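Local coordinates for protein phenylacetate-coenzyme A ligase (Bacteroides vulgatus, PDB 3LAX) that comprises the small C-terminal domain of an AMP-binding family enzyme, at residues 44-56 and 82-94. Residues are numbered along the deposited sequence; the frame is centred on the assembly and turned at random. Where two conformers were deposited one is given.
Sequences DEMTVEVELSQLF and PRVKLVPKGALPK
At the C-terminal end of strand 43-52, the flat carboxylate of Glu51 meets Gly90, Leu92 and Lys94 of the loop after strand 83-87. Gly90 N reaches OE1 of Glu51 from above the carboxylate plane, 69° out of it, in a nearly straight bond of 2.9 Å. Leu92 N approaches OE2 of Glu51 on its anti side, slightly out of the plane (3.0 Å). In one of two conformers, Lys94 NZ takes the syn lone pair of Glu51 OE2 in a 2.7 Å salt bridge and also donates to Leu92 O, in that carbonyl's plane. The two backbone donors would favour the charged carboxylate. The Pro88-Ala91 type II turn presents Gly90 N. With CG anti to its own carbonyl carbon (chi1 -69°), Glu51 lays CG 3.9 Å from Leu92 CD1.

Strands 43-52 and 83-87 run parallel, 22° apart, joined through helix 60-78 as a beta-alpha-beta unit. Six backbone bonds pair them, from Arg83 N to Met46 O through Leu52 N to Val87 O (2.8 Å). On the face carrying Val84 and Leu86, which helix 60-78 packs against, Val48 CG2 meets Pro82 CB at 3.8 Å. On the opposite face, with Glu49 and Glu51, Thr47 CG2 lies 3.9 Å from Lys85 CD in one of that lysine's two conformers.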
loop_
_atom_site.group_PDB
_atom_site.type_symbol
_atom_site.label_atom_id
_atom_site.label_comp_id
_atom_site.label_asym_id
_atom_site.label_seq_id
_atom_site.Cartn_x
_atom_site.Cartn_y
_atom_site.Cartn_z
ATOM N N ASP A 44 -3.417 3.905 15.107
ATOM C CA ASP A 44 -3.811 3.545 13.755
ATOM C C ASP A 44 -2.609 3.118 12.926
ATOM O O ASP A 44 -1.521 3.688 13.037
ATOM C CB ASP A 44 -4.499 4.725 13.073
ATOM C CG ASP A 44 -5.838 5.065 13.696
ATOM O OD1 ASP A 44 -6.349 4.255 14.509
ATOM O OD2 ASP A 44 -6.374 6.144 13.362
ATOM N N GLU A 45 -2.820 2.115 12.086
ATOM C CA GLU A 45 -1.774 1.615 11.215
ATOM C C GLU A 45 -2.277 1.584 9.780
ATOM O O GLU A 45 -3.457 1.345 9.537
ATOM C CB GLU A 45 -1.360 0.206 11.632
ATOM C CG GLU A 45 -0.311 0.136 12.721
ATOM C CD GLU A 45 0.361 -1.225 12.772
ATOM O OE1 GLU A 45 -0.274 -2.191 13.251
ATOM O OE2 GLU A 45 1.524 -1.330 12.321
HETATM N N MSE A 46 -1.375 1.830 8.836
HETATM C CA MSE A 46 -1.667 1.654 7.423
HETATM C C MSE A 46 -0.860 0.489 6.885
HETATM O O MSE A 46 0.350 0.449 7.066
HETATM C CB MSE A 46 -1.309 2.912 6.621
HETATM C CG MSE A 46 -1.376 2.694 5.113
HETATM SE SE MSE A 46 -0.811 4.178 3.987
HETATM C CE MSE A 46 -2.277 5.361 4.380
ATOM N N THR A 47 -1.535 -0.448 6.227
ATOM C CA THR A 47 -0.859 -1.503 5.482
ATOM C C THR A 47 -1.102 -1.262 3.999
ATOM O O THR A 47 -2.222 -0.939 3.591
ATOM C CB THR A 47 -1.387 -2.900 5.875
ATOM O OG1 THR A 47 -1.149 -3.119 7.270
ATOM C CG2 THR A 47 -0.683 -3.991 5.065
ATOM N N VAL A 48 -0.052 -1.392 3.193
ATOM C CA VAL A 48 -0.194 -1.316 1.758
ATOM C C VAL A 48 0.194 -2.677 1.176
ATOM O O VAL A 48 1.370 -3.037 1.159
ATOM C CB VAL A 48 0.669 -0.187 1.146
ATOM C CG1 VAL A 48 0.529 -0.168 -0.373
ATOM C CG2 VAL A 48 0.283 1.175 1.752
ATOM N N GLU A 49 -0.811 -3.418 0.731
ATOM C CA GLU A 49 -0.585 -4.676 0.020
ATOM C C GLU A 49 -0.527 -4.371 -1.468
ATOM O O GLU A 49 -1.326 -3.593 -1.989
ATOM C CB GLU A 49 -1.727 -5.650 0.272
ATOM C CG GLU A 49 -1.730 -6.258 1.657
ATOM C CD GLU A 49 -2.963 -7.095 1.918
ATOM O OE1 GLU A 49 -4.084 -6.544 1.895
ATOM O OE2 GLU A 49 -2.813 -8.314 2.140
ATOM N N VAL A 50 0.426 -4.971 -2.164
ATOM C CA VAL A 50 0.490 -4.802 -3.607
ATOM C C VAL A 50 0.882 -6.116 -4.252
ATOM O O VAL A 50 1.743 -6.847 -3.750
ATOM C CB VAL A 50 1.435 -3.647 -4.044
ATOM C CG1 VAL A 50 2.820 -3.816 -3.451
ATOM C CG2 VAL A 50 1.495 -3.543 -5.568
ATOM N N GLU A 51 0.211 -6.424 -5.351
ATOM C CA GLU A 51 0.496 -7.654 -6.072
ATOM C C GLU A 51 1.823 -7.573 -6.794
ATOM O O GLU A 51 2.170 -6.550 -7.403
ATOM C CB GLU A 51 -0.603 -7.954 -7.086
ATOM C CG GLU A 51 -1.903 -8.322 -6.453
ATOM C CD GLU A 51 -2.918 -8.857 -7.452
ATOM O OE1 GLU A 51 -2.583 -8.994 -8.647
ATOM O OE2 GLU A 51 -4.062 -9.134 -7.035
ATOM N N LEU A 52 2.550 -8.683 -6.757
ATOM C CA LEU A 52 3.729 -8.826 -7.580
ATOM C C LEU A 52 3.324 -9.015 -9.028
ATOM O O LEU A 52 2.242 -9.550 -9.328
ATOM C CB LEU A 52 4.532 -10.037 -7.121
ATOM C CG LEU A 52 5.160 -9.900 -5.737
ATOM C CD1 LEU A 52 5.626 -11.268 -5.248
ATOM C CD2 LEU A 52 6.319 -8.907 -5.769
ATOM N N SER A 53 4.191 -8.577 -9.932
ATOM C CA SER A 53 4.031 -8.893 -11.338
ATOM C C SER A 53 4.223 -10.398 -11.533
ATOM O O SER A 53 5.000 -11.024 -10.809
ATOM C CB SER A 53 5.091 -8.162 -12.156
ATOM O OG SER A 53 5.078 -8.637 -13.486
ATOM N N GLN A 54 3.533 -10.983 -12.505
ATOM C CA GLN A 54 3.753 -12.403 -12.788
ATOM C C GLN A 54 5.169 -12.632 -13.284
ATOM O O GLN A 54 5.639 -13.761 -13.296
ATOM C CB GLN A 54 2.736 -12.960 -13.786
ATOM C CG GLN A 54 2.681 -12.222 -15.100
ATOM C CD GLN A 54 1.596 -11.167 -15.110
ATOM O OE1 GLN A 54 1.597 -10.254 -14.280
ATOM N NE2 GLN A 54 0.656 -11.293 -16.042
ATOM N N LEU A 55 5.853 -11.561 -13.677
ATOM C CA LEU A 55 7.254 -11.652 -14.089
ATOM C C LEU A 55 8.248 -11.710 -12.926
ATOM O O LEU A 55 9.422 -12.029 -13.141
ATOM C CB LEU A 55 7.622 -10.482 -15.010
ATOM C CG LEU A 55 6.766 -10.316 -16.269
ATOM C CD1 LEU A 55 7.333 -9.213 -17.162
ATOM C CD2 LEU A 55 6.644 -11.651 -17.030
ATOM N N PHE A 56 7.805 -11.406 -11.705
ATOM C CA PHE A 56 8.722 -11.400 -10.567
ATOM C C PHE A 56 8.813 -12.782 -9.931
ATOM O O PHE A 56 7.856 -13.254 -9.322
ATOM C CB PHE A 56 8.315 -10.384 -9.489
ATOM C CG PHE A 56 9.330 -10.272 -8.378
ATOM C CD1 PHE A 56 10.349 -9.333 -8.441
ATOM C CD2 PHE A 56 9.300 -11.152 -7.300
ATOM C CE1 PHE A 56 11.303 -9.245 -7.431
ATOM C CE2 PHE A 56 10.252 -11.076 -6.284
ATOM C CZ PHE A 56 11.255 -10.117 -6.348
ATOM N N PRO A 82 4.162 3.369 5.974
ATOM C CA PRO A 82 3.198 2.276 5.886
ATOM C C PRO A 82 3.897 0.944 6.067
ATOM O O PRO A 82 5.118 0.843 5.889
ATOM C CB PRO A 82 2.704 2.381 4.447
ATOM C CG PRO A 82 3.923 2.870 3.693
ATOM C CD PRO A 82 4.687 3.755 4.649
ATOM N N ARG A 83 3.126 -0.067 6.428
ATOM C CA ARG A 83 3.632 -1.432 6.371
ATOM C C ARG A 83 3.360 -1.974 4.976
ATOM O O ARG A 83 2.215 -2.127 4.585
ATOM C CB ARG A 83 2.966 -2.311 7.426
ATOM C CG ARG A 83 3.368 -3.773 7.338
ATOM C CD ARG A 83 4.880 -3.943 7.351
ATOM N NE ARG A 83 5.306 -4.977 8.291
ATOM C CZ ARG A 83 5.185 -6.285 8.075
ATOM N NH1 ARG A 83 4.641 -6.728 6.948
ATOM N NH2 ARG A 83 5.600 -7.151 8.992
ATOM N N VAL A 84 4.416 -2.242 4.220
ATOM C CA VAL A 84 4.263 -2.726 2.857
ATOM C C VAL A 84 4.352 -4.251 2.804
ATOM O O VAL A 84 5.288 -4.850 3.351
ATOM C CB VAL A 84 5.325 -2.099 1.927
ATOM C CG1 VAL A 84 5.241 -2.700 0.511
ATOM C CG2 VAL A 84 5.178 -0.561 1.904
ATOM N N LYS A 85 3.355 -4.868 2.169
ATOM C CA LYS A 85 3.321 -6.317 2.014
ATOM C C LYS A 85 3.148 -6.670 0.545
ATOM O O LYS A 85 2.137 -6.319 -0.068
ATOM C CB LYS A 85 2.175 -6.919 2.827
ATOM C CG LYS A 85 2.289 -6.705 4.327
ATOM C CD LYS A 85 1.157 -7.400 5.067
ATOM C CE LYS A 85 1.292 -7.220 6.565
ATOM N NZ LYS A 85 0.164 -7.869 7.287
ATOM N N LEU A 86 4.127 -7.378 -0.014
ATOM C CA LEU A 86 4.028 -7.822 -1.390
ATOM C C LEU A 86 3.315 -9.168 -1.373
ATOM O O LEU A 86 3.664 -10.053 -0.585
ATOM C CB LEU A 86 5.415 -7.931 -2.028
ATOM C CG LEU A 86 6.184 -6.608 -1.929
ATOM C CD1 LEU A 86 7.520 -6.671 -2.677
ATOM C CD2 LEU A 86 5.347 -5.432 -2.411
ATOM N N VAL A 87 2.307 -9.303 -2.224
ATOM C CA VAL A 87 1.464 -10.488 -2.243
ATOM C C VAL A 87 1.475 -11.079 -3.644
ATOM O O VAL A 87 1.785 -10.385 -4.616
ATOM C CB VAL A 87 0.016 -10.170 -1.778
ATOM C CG1 VAL A 87 0.032 -9.578 -0.365
ATOM C CG2 VAL A 87 -0.690 -9.225 -2.751
ATOM N N PRO A 88 1.152 -12.368 -3.759
ATOM C CA PRO A 88 1.212 -13.018 -5.069
ATOM C C PRO A 88 0.245 -12.410 -6.075
ATOM O O PRO A 88 -0.797 -11.861 -5.701
ATOM C CB PRO A 88 0.789 -14.457 -4.765
ATOM C CG PRO A 88 1.066 -14.640 -3.311
ATOM C CD PRO A 88 0.809 -13.313 -2.681
ATOM N N LYS A 89 0.589 -12.509 -7.351
ATOM C CA LYS A 89 -0.317 -12.072 -8.393
ATOM C C LYS A 89 -1.683 -12.726 -8.204
ATOM O O LYS A 89 -1.780 -13.942 -7.992
ATOM C CB LYS A 89 0.257 -12.418 -9.765
ATOM C CG LYS A 89 -0.657 -12.058 -10.918
ATOM C CD LYS A 89 0.023 -12.319 -12.233
ATOM C CE LYS A 89 -0.976 -12.541 -13.355
ATOM N NZ LYS A 89 -1.230 -13.998 -13.583
ATOM N N GLY A 90 -2.735 -11.914 -8.258
ATOM C CA GLY A 90 -4.094 -12.413 -8.129
ATOM C C GLY A 90 -4.643 -12.442 -6.711
ATOM O O GLY A 90 -5.826 -12.707 -6.510
ATOM N N ALA A 91 -3.798 -12.150 -5.725
ATOM C CA ALA A 91 -4.195 -12.295 -4.327
ATOM C C ALA A 91 -5.139 -11.205 -3.804
ATOM O O ALA A 91 -5.715 -11.363 -2.736
ATOM C CB ALA A 91 -2.972 -12.418 -3.432
ATOM N N LEU A 92 -5.300 -10.106 -4.539
ATOM C CA LEU A 92 -6.177 -9.022 -4.071
ATOM C C LEU A 92 -7.508 -9.044 -4.818
ATOM O O LEU A 92 -7.551 -9.396 -5.990
ATOM C CB LEU A 92 -5.491 -7.658 -4.216
ATOM C CG LEU A 92 -4.203 -7.471 -3.409
ATOM C CD1 LEU A 92 -3.578 -6.109 -3.706
ATOM C CD2 LEU A 92 -4.426 -7.635 -1.904
ATOM N N PRO A 93 -8.607 -8.683 -4.136
ATOM C CA PRO A 93 -9.906 -8.743 -4.819
ATOM C C PRO A 93 -9.953 -7.811 -6.033
ATOM O O PRO A 93 -9.714 -6.622 -5.849
ATOM C CB PRO A 93 -10.887 -8.254 -3.749
ATOM C CG PRO A 93 -10.217 -8.519 -2.458
ATOM C CD PRO A 93 -8.738 -8.401 -2.698
ATOM N N LYS A 94 -10.218 -8.340 -7.233
ATOM C CA LYS A 94 -10.335 -7.505 -8.434
ATOM C C LYS A 94 -11.754 -6.979 -8.578
ATOM O O LYS A 94 -12.025 -6.103 -9.408
ATOM C CB LYS A 94 -9.969 -8.277 -9.708
ATOM C CG LYS A 94 -8.582 -8.879 -9.729
ATOM C CD LYS A 94 -7.498 -7.822 -9.644
ATOM C CE LYS A 94 -6.150 -8.498 -9.469
ATOM N NZ LYS A 94 -6.259 -9.637 -8.509
#